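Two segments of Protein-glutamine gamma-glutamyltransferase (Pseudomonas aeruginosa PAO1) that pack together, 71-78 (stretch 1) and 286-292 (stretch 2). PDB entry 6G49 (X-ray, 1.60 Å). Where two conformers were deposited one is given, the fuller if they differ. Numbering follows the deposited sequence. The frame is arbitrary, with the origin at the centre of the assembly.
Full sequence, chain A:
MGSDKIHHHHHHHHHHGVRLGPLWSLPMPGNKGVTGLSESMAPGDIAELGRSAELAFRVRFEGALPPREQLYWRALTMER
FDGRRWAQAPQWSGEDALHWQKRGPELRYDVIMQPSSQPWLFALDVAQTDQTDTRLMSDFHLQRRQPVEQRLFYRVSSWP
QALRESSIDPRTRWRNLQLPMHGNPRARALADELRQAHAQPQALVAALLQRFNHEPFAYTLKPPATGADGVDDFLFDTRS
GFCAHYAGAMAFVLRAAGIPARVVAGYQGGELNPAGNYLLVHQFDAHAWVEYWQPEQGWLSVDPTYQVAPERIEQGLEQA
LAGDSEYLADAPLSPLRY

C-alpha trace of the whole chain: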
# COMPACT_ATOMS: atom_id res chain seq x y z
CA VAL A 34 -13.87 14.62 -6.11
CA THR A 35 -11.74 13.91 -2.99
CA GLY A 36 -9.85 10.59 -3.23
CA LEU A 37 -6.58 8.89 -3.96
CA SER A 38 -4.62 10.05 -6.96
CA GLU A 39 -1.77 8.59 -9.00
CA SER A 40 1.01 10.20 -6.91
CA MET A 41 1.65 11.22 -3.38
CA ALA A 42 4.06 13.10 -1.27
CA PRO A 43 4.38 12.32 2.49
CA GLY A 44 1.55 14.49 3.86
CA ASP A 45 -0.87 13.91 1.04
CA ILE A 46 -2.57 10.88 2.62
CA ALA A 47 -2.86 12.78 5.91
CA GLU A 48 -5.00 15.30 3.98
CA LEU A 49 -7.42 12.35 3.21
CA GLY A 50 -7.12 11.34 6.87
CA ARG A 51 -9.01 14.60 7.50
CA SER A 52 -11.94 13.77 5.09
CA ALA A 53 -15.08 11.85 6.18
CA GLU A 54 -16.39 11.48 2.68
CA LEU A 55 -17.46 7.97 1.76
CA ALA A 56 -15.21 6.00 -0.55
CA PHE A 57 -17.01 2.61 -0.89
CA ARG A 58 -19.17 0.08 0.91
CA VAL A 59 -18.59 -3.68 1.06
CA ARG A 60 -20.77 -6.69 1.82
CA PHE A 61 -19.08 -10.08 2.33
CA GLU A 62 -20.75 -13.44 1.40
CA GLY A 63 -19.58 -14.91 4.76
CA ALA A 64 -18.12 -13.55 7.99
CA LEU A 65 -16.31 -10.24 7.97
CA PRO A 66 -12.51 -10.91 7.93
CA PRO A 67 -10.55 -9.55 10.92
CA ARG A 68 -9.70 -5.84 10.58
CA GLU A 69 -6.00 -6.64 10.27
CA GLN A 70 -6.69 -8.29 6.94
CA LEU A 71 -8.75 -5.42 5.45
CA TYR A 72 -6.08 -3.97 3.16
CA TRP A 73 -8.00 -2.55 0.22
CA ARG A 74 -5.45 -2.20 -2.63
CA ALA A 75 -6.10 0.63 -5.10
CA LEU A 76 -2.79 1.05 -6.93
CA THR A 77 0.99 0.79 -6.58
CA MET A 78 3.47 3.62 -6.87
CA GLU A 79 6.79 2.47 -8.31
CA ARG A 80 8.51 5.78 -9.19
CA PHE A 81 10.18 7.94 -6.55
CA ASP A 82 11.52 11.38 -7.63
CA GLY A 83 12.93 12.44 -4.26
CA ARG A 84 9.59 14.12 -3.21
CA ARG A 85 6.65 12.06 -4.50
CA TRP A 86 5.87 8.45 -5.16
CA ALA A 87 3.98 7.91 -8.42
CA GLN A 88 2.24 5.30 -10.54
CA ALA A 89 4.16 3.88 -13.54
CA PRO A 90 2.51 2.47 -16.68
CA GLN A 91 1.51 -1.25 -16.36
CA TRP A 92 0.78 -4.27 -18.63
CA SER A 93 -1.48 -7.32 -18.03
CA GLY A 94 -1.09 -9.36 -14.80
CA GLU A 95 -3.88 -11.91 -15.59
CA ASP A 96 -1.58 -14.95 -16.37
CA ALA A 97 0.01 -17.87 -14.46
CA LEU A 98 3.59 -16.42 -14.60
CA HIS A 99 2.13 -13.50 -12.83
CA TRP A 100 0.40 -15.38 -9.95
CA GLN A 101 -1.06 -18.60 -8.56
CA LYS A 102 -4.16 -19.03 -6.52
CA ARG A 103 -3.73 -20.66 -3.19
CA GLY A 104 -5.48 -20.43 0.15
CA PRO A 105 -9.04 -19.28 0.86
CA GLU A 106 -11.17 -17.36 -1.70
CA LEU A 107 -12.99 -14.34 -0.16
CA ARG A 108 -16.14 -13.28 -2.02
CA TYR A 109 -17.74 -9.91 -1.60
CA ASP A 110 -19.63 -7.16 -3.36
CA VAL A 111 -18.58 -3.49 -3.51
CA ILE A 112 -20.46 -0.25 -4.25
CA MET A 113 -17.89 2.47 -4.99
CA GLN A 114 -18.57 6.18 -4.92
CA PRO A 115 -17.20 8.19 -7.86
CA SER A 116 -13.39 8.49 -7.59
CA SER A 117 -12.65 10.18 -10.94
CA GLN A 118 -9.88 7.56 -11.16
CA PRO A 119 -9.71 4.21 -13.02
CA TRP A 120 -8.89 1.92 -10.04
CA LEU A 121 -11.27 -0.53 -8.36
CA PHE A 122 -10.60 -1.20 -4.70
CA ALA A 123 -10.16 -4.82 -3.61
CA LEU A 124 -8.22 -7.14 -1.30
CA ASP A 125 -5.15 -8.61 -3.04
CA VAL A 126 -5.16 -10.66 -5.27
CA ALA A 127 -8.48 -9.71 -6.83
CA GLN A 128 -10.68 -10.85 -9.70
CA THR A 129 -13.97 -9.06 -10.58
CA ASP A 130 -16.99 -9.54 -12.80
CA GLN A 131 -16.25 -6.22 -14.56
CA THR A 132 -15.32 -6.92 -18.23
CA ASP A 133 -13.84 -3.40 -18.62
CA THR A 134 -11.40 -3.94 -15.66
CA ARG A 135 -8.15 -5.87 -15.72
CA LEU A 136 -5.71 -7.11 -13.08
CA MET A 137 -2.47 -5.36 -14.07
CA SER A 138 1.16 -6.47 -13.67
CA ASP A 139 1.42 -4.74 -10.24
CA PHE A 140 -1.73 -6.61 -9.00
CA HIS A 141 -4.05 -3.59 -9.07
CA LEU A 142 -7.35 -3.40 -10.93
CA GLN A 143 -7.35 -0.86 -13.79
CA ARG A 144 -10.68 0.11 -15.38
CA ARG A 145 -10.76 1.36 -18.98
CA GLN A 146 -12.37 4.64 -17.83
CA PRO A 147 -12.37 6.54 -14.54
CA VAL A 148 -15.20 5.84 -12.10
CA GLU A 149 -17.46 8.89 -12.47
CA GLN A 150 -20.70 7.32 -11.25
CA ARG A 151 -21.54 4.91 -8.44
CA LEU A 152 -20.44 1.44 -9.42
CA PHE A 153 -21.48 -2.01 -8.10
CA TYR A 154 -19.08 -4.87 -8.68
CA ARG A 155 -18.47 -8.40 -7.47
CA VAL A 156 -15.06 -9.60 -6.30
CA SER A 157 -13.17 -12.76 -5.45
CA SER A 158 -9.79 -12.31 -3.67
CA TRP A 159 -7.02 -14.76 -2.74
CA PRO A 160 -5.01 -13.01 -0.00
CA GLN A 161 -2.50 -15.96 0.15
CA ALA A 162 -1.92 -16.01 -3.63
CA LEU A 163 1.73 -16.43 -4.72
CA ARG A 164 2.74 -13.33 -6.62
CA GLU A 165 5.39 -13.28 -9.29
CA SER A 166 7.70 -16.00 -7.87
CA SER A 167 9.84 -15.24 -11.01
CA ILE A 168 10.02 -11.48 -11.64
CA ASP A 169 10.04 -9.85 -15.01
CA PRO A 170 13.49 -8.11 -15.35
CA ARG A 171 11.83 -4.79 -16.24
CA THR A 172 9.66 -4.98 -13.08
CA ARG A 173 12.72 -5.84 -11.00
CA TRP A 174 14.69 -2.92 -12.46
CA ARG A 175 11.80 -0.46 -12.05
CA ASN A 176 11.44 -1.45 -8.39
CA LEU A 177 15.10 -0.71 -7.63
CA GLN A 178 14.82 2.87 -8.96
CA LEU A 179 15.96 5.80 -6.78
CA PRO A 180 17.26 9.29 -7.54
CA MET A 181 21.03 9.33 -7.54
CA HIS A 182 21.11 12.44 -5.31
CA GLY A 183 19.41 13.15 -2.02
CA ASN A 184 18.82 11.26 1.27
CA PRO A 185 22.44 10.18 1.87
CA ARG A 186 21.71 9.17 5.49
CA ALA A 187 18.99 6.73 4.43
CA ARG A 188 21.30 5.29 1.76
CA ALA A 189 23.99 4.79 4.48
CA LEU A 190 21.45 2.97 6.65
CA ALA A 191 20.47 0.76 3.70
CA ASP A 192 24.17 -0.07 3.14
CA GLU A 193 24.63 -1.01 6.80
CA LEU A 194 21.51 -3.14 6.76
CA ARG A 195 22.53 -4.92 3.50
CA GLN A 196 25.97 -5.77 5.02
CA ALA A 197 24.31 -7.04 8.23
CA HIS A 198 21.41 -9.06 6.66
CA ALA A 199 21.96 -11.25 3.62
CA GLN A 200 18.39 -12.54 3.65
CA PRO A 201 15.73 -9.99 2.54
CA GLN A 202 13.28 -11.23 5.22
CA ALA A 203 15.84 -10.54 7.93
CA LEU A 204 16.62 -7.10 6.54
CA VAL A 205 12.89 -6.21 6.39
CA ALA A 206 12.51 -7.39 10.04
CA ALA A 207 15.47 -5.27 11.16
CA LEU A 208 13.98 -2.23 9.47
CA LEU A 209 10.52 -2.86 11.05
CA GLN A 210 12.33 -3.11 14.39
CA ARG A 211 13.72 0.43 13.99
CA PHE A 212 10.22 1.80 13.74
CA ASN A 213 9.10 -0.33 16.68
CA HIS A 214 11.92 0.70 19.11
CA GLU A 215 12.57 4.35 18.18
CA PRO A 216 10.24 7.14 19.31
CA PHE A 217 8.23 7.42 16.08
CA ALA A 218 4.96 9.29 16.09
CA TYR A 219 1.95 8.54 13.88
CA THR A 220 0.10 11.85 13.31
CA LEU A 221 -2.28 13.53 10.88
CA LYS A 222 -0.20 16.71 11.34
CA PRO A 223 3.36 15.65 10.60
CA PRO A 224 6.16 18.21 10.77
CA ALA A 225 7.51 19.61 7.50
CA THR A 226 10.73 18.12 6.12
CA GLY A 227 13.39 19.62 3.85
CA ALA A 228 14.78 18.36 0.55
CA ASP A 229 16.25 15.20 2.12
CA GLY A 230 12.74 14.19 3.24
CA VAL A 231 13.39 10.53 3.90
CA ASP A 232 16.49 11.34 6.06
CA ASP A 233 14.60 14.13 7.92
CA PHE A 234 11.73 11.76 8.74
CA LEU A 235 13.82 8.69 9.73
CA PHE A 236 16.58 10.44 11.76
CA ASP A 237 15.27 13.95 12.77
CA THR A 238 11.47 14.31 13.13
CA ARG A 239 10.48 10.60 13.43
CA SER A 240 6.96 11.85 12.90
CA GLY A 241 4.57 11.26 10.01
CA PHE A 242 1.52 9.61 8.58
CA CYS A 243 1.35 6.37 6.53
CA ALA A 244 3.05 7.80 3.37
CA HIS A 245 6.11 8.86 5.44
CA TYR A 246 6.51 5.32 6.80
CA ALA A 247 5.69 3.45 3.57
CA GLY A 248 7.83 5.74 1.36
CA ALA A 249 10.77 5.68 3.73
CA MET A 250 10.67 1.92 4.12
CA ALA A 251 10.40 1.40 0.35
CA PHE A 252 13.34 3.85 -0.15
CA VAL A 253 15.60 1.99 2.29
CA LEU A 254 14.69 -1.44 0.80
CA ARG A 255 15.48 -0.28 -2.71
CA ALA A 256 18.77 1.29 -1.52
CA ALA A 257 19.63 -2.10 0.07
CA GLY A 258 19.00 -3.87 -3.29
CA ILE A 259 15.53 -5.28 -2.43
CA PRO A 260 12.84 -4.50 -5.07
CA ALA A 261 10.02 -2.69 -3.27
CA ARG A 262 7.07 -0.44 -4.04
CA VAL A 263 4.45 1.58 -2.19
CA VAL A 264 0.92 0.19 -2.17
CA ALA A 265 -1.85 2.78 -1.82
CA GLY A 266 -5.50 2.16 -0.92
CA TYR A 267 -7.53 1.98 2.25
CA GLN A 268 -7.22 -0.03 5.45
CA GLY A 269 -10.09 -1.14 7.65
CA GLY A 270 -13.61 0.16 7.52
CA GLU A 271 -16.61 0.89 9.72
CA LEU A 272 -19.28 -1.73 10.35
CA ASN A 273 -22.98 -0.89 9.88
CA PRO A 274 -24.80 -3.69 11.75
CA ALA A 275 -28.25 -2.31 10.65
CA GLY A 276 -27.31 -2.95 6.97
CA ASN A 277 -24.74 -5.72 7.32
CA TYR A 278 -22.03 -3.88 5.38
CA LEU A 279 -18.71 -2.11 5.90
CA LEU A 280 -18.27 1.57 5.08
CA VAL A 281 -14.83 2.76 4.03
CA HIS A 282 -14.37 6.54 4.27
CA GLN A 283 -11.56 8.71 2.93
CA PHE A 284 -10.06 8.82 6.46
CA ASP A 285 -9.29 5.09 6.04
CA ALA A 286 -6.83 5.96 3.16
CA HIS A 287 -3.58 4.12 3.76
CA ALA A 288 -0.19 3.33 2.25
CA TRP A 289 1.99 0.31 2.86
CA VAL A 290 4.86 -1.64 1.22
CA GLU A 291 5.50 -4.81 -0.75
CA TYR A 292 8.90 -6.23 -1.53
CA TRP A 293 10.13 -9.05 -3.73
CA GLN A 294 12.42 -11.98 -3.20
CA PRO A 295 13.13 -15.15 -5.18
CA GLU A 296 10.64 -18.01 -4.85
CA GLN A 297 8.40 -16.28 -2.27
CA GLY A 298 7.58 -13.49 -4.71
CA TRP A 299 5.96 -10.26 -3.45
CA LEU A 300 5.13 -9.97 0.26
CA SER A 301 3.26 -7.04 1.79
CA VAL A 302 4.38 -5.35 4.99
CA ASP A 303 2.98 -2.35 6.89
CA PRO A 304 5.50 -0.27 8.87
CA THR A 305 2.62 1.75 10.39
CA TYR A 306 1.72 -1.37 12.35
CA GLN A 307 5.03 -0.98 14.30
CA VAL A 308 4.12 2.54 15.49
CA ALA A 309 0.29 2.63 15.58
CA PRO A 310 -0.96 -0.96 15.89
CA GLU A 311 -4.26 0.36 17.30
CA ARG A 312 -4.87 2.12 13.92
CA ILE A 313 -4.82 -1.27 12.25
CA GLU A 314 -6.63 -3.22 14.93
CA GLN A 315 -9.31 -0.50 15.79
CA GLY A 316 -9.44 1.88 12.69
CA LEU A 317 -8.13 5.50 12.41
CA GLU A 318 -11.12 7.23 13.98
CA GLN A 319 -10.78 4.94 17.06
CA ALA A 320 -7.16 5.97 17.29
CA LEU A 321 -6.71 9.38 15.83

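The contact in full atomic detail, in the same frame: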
# COMPACT_ATOMS: atom_id res chain seq x y z
N LEU A 71 -7.97 -6.24 6.34
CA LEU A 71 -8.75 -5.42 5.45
C LEU A 71 -7.86 -4.34 4.81
O LEU A 71 -7.98 -3.13 5.06
CB LEU A 71 -9.91 -4.80 6.21
CG LEU A 71 -10.90 -5.82 6.77
CD1 LEU A 71 -12.01 -5.08 7.45
CD2 LEU A 71 -11.44 -6.72 5.68
N TYR A 72 -6.92 -4.81 4.01
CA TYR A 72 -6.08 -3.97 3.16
C TYR A 72 -6.65 -3.92 1.76
O TYR A 72 -6.48 -4.84 0.96
CB TYR A 72 -4.63 -4.48 3.15
CG TYR A 72 -3.89 -4.13 4.42
CD1 TYR A 72 -4.04 -4.89 5.56
CD2 TYR A 72 -2.98 -3.09 4.46
CE1 TYR A 72 -3.37 -4.55 6.71
CE2 TYR A 72 -2.28 -2.75 5.61
CZ TYR A 72 -2.48 -3.52 6.75
OH TYR A 72 -1.76 -3.20 7.86
N TRP A 73 -7.33 -2.82 1.48
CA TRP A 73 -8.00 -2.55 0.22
C TRP A 73 -7.02 -1.91 -0.77
O TRP A 73 -6.80 -0.70 -0.69
CB TRP A 73 -9.25 -1.68 0.39
CG TRP A 73 -10.18 -2.14 1.46
CD1 TRP A 73 -10.27 -1.65 2.72
CD2 TRP A 73 -11.14 -3.23 1.39
NE1 TRP A 73 -11.21 -2.36 3.44
CE2 TRP A 73 -11.75 -3.31 2.64
CE3 TRP A 73 -11.50 -4.10 0.37
CZ2 TRP A 73 -12.72 -4.27 2.92
CZ3 TRP A 73 -12.46 -5.05 0.64
CH2 TRP A 73 -13.06 -5.09 1.88
N ARG A 74 -6.40 -2.72 -1.63
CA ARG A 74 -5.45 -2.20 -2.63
C ARG A 74 -6.22 -1.38 -3.65
O ARG A 74 -7.27 -1.79 -4.16
CB ARG A 74 -4.64 -3.26 -3.39
CG ARG A 74 -3.64 -2.69 -4.40
CD ARG A 74 -2.81 -3.76 -5.14
NE ARG A 74 -2.12 -4.67 -4.25
CZ ARG A 74 -0.83 -4.98 -4.34
NH1 ARG A 74 -0.15 -4.58 -5.41
NH2 ARG A 74 -0.24 -5.64 -3.35
N ALA A 75 -5.67 -0.19 -3.97
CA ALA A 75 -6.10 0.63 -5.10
C ALA A 75 -5.08 0.62 -6.22
O ALA A 75 -5.41 0.31 -7.38
CB ALA A 75 -6.40 2.03 -4.67
N LEU A 76 -3.83 0.99 -5.89
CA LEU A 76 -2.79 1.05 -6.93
C LEU A 76 -1.44 0.88 -6.25
O LEU A 76 -1.34 0.91 -5.04
CB LEU A 76 -2.84 2.37 -7.69
CG LEU A 76 -2.39 3.62 -6.96
CD1 LEU A 76 -1.93 4.66 -7.99
CD2 LEU A 76 -3.49 4.19 -6.07
N THR A 77 -0.39 0.71 -7.06
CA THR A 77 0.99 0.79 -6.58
C THR A 77 1.65 2.00 -7.20
O THR A 77 1.29 2.46 -8.29
CB THR A 77 1.88 -0.44 -6.85
OG1 THR A 77 2.37 -0.42 -8.20
CG2 THR A 77 1.19 -1.74 -6.52
N MET A 78 2.64 2.50 -6.45
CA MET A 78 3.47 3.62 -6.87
C MET A 78 4.92 3.13 -6.88
O MET A 78 5.48 2.84 -5.83
CB MET A 78 3.25 4.79 -5.91
CG MET A 78 1.80 5.29 -5.98
SD MET A 78 1.56 6.73 -4.91
CE MET A 78 -0.22 6.85 -5.02
N ALA A 286 -7.89 6.01 4.21
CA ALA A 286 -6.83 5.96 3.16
C ALA A 286 -5.51 5.58 3.83
O ALA A 286 -5.18 6.02 4.95
CB ALA A 286 -6.72 7.25 2.42
N HIS A 287 -4.77 4.71 3.16
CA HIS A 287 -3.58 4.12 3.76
C HIS A 287 -2.57 3.78 2.67
O HIS A 287 -2.92 3.60 1.53
CB HIS A 287 -4.00 2.89 4.56
CG HIS A 287 -3.00 2.41 5.55
ND1 HIS A 287 -2.52 3.26 6.51
CD2 HIS A 287 -2.42 1.21 5.72
CE1 HIS A 287 -1.67 2.57 7.27
NE2 HIS A 287 -1.56 1.30 6.80
N ALA A 288 -1.32 3.69 3.10
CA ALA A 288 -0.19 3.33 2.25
C ALA A 288 0.69 2.36 3.00
O ALA A 288 0.93 2.52 4.22
CB ALA A 288 0.58 4.55 1.84
N TRP A 289 1.15 1.31 2.31
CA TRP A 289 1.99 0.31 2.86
C TRP A 289 3.04 -0.10 1.80
O TRP A 289 3.23 0.63 0.81
CB TRP A 289 1.20 -0.85 3.45
CG TRP A 289 0.30 -1.58 2.49
CD1 TRP A 289 0.52 -2.80 1.91
CD2 TRP A 289 -1.05 -1.21 2.12
NE1 TRP A 289 -0.55 -3.17 1.13
CE2 TRP A 289 -1.53 -2.23 1.26
CE3 TRP A 289 -1.87 -0.10 2.35
CZ2 TRP A 289 -2.81 -2.20 0.69
CZ3 TRP A 289 -3.14 -0.09 1.81
CH2 TRP A 289 -3.58 -1.11 0.97
N VAL A 290 3.70 -1.22 2.04
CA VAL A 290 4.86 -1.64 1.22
C VAL A 290 4.65 -3.08 0.76
O VAL A 290 4.09 -3.92 1.45
CB VAL A 290 6.17 -1.47 2.01
CG1 VAL A 290 7.39 -2.00 1.22
CG2 VAL A 290 6.37 -0.03 2.39
N GLU A 291 5.21 -3.40 -0.41
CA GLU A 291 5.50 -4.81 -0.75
C GLU A 291 6.90 -4.87 -1.33
O GLU A 291 7.38 -3.93 -2.02
CB GLU A 291 4.43 -5.45 -1.64
CG GLU A 291 4.25 -4.79 -2.98
CD GLU A 291 3.07 -5.33 -3.77
OE1 GLU A 291 2.86 -4.88 -4.91
OE2 GLU A 291 2.34 -6.17 -3.23
N TYR A 292 7.55 -6.00 -1.07
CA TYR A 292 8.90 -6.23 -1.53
C TYR A 292 8.96 -7.64 -2.15
O TYR A 292 8.19 -8.55 -1.81
CB TYR A 292 9.92 -6.04 -0.41
CG TYR A 292 9.89 -7.09 0.68
CD1 TYR A 292 8.91 -7.08 1.68
CD2 TYR A 292 10.76 -8.15 0.64
CE1 TYR A 292 8.85 -8.12 2.61
CE2 TYR A 292 10.72 -9.17 1.59
CZ TYR A 292 9.77 -9.15 2.56
OH TYR A 292 9.82 -10.19 3.45
O HOH W 1 -2.14 -5.45 -0.70

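Strand 72-78 and strand 286-292 cross almost at right angles: their N-to-C directions differ by 84°, and their axes come no closer than 8.5 Å. The nearest CA pairs are similarly far apart, with Tyr72 CA 8.5 Å from His287 CA, Arg74 CA 9.1 Å from Ala288 CA and Thr77 CA 9.0 Å from Val290 CA. No backbone hydrogen bond links the two strands, so the space between them is bridged by side chains, which together with the backbone they touch bury 318 Å².

In the second strand, alternation decides which residues take part. The CA-to-CB bonds of His287, Trp289 and Glu291 point toward the first strand, whereas that of Ala288 points away. Trp289 gives up the most area, 94 Å². Its chi1 of 60° (p) carries the indole into the gap, where Tyr72, whose CA-to-CB bond points toward the second strand, meets it edge-to-face. The tyrosine ring and the six-membered ring of the indole have centroids 4.9 Å apart and planes at 78°, and Tyr72 CD2 lies over the indole face, 3.6 Å from Trp289 CD2. Such a pairing sets the ring hydrogens of one aromatic against the pi surface of the other. The far rim of the indole reaches the first strand's backbone, with Trp289 CH2 3.6 Å from Trp73 O, which lies at the ring edge near its plane. A flat, long side chain can thus offer a face to one residue and an edge to the next. His287 adds a lesser contact, its CD2 4.0 Å from Tyr72 CE2.

The polar contact is a two-pronged salt bridge. The CA-to-CB bond of Arg74 runs sideways, but chi1 and chi2 are both t, extending the chain before chi3 turns to -54° (m), and its end comes nearer to the second strand. Glu291, with chi1 p and chi2 t, extends to meet it. Arg74 NH2 donates to Glu291 OE2 at 2.6 Å with an N-H...acceptor angle of 170°, and Arg74 NH1 donates to Glu291 OE1 at 3.1 Å and 156°. Glu291 OE2 lies at the guanidinium edge, near its plane, as in-plane N-H donors require. Both residues are buried, so pairing opposite charges offsets the cost of removing them from solvent. Thr77, whose CA-to-CB bond points toward the second strand, brings CG2 to 3.9 Å from Glu291 OE1, a loose van der Waals contact.

Water 1 connects the aromatic and ionic parts, accepting from Arg74 NH2 at 3.3 Å and, weakly, from Trp289 NE1 at 3.3 Å.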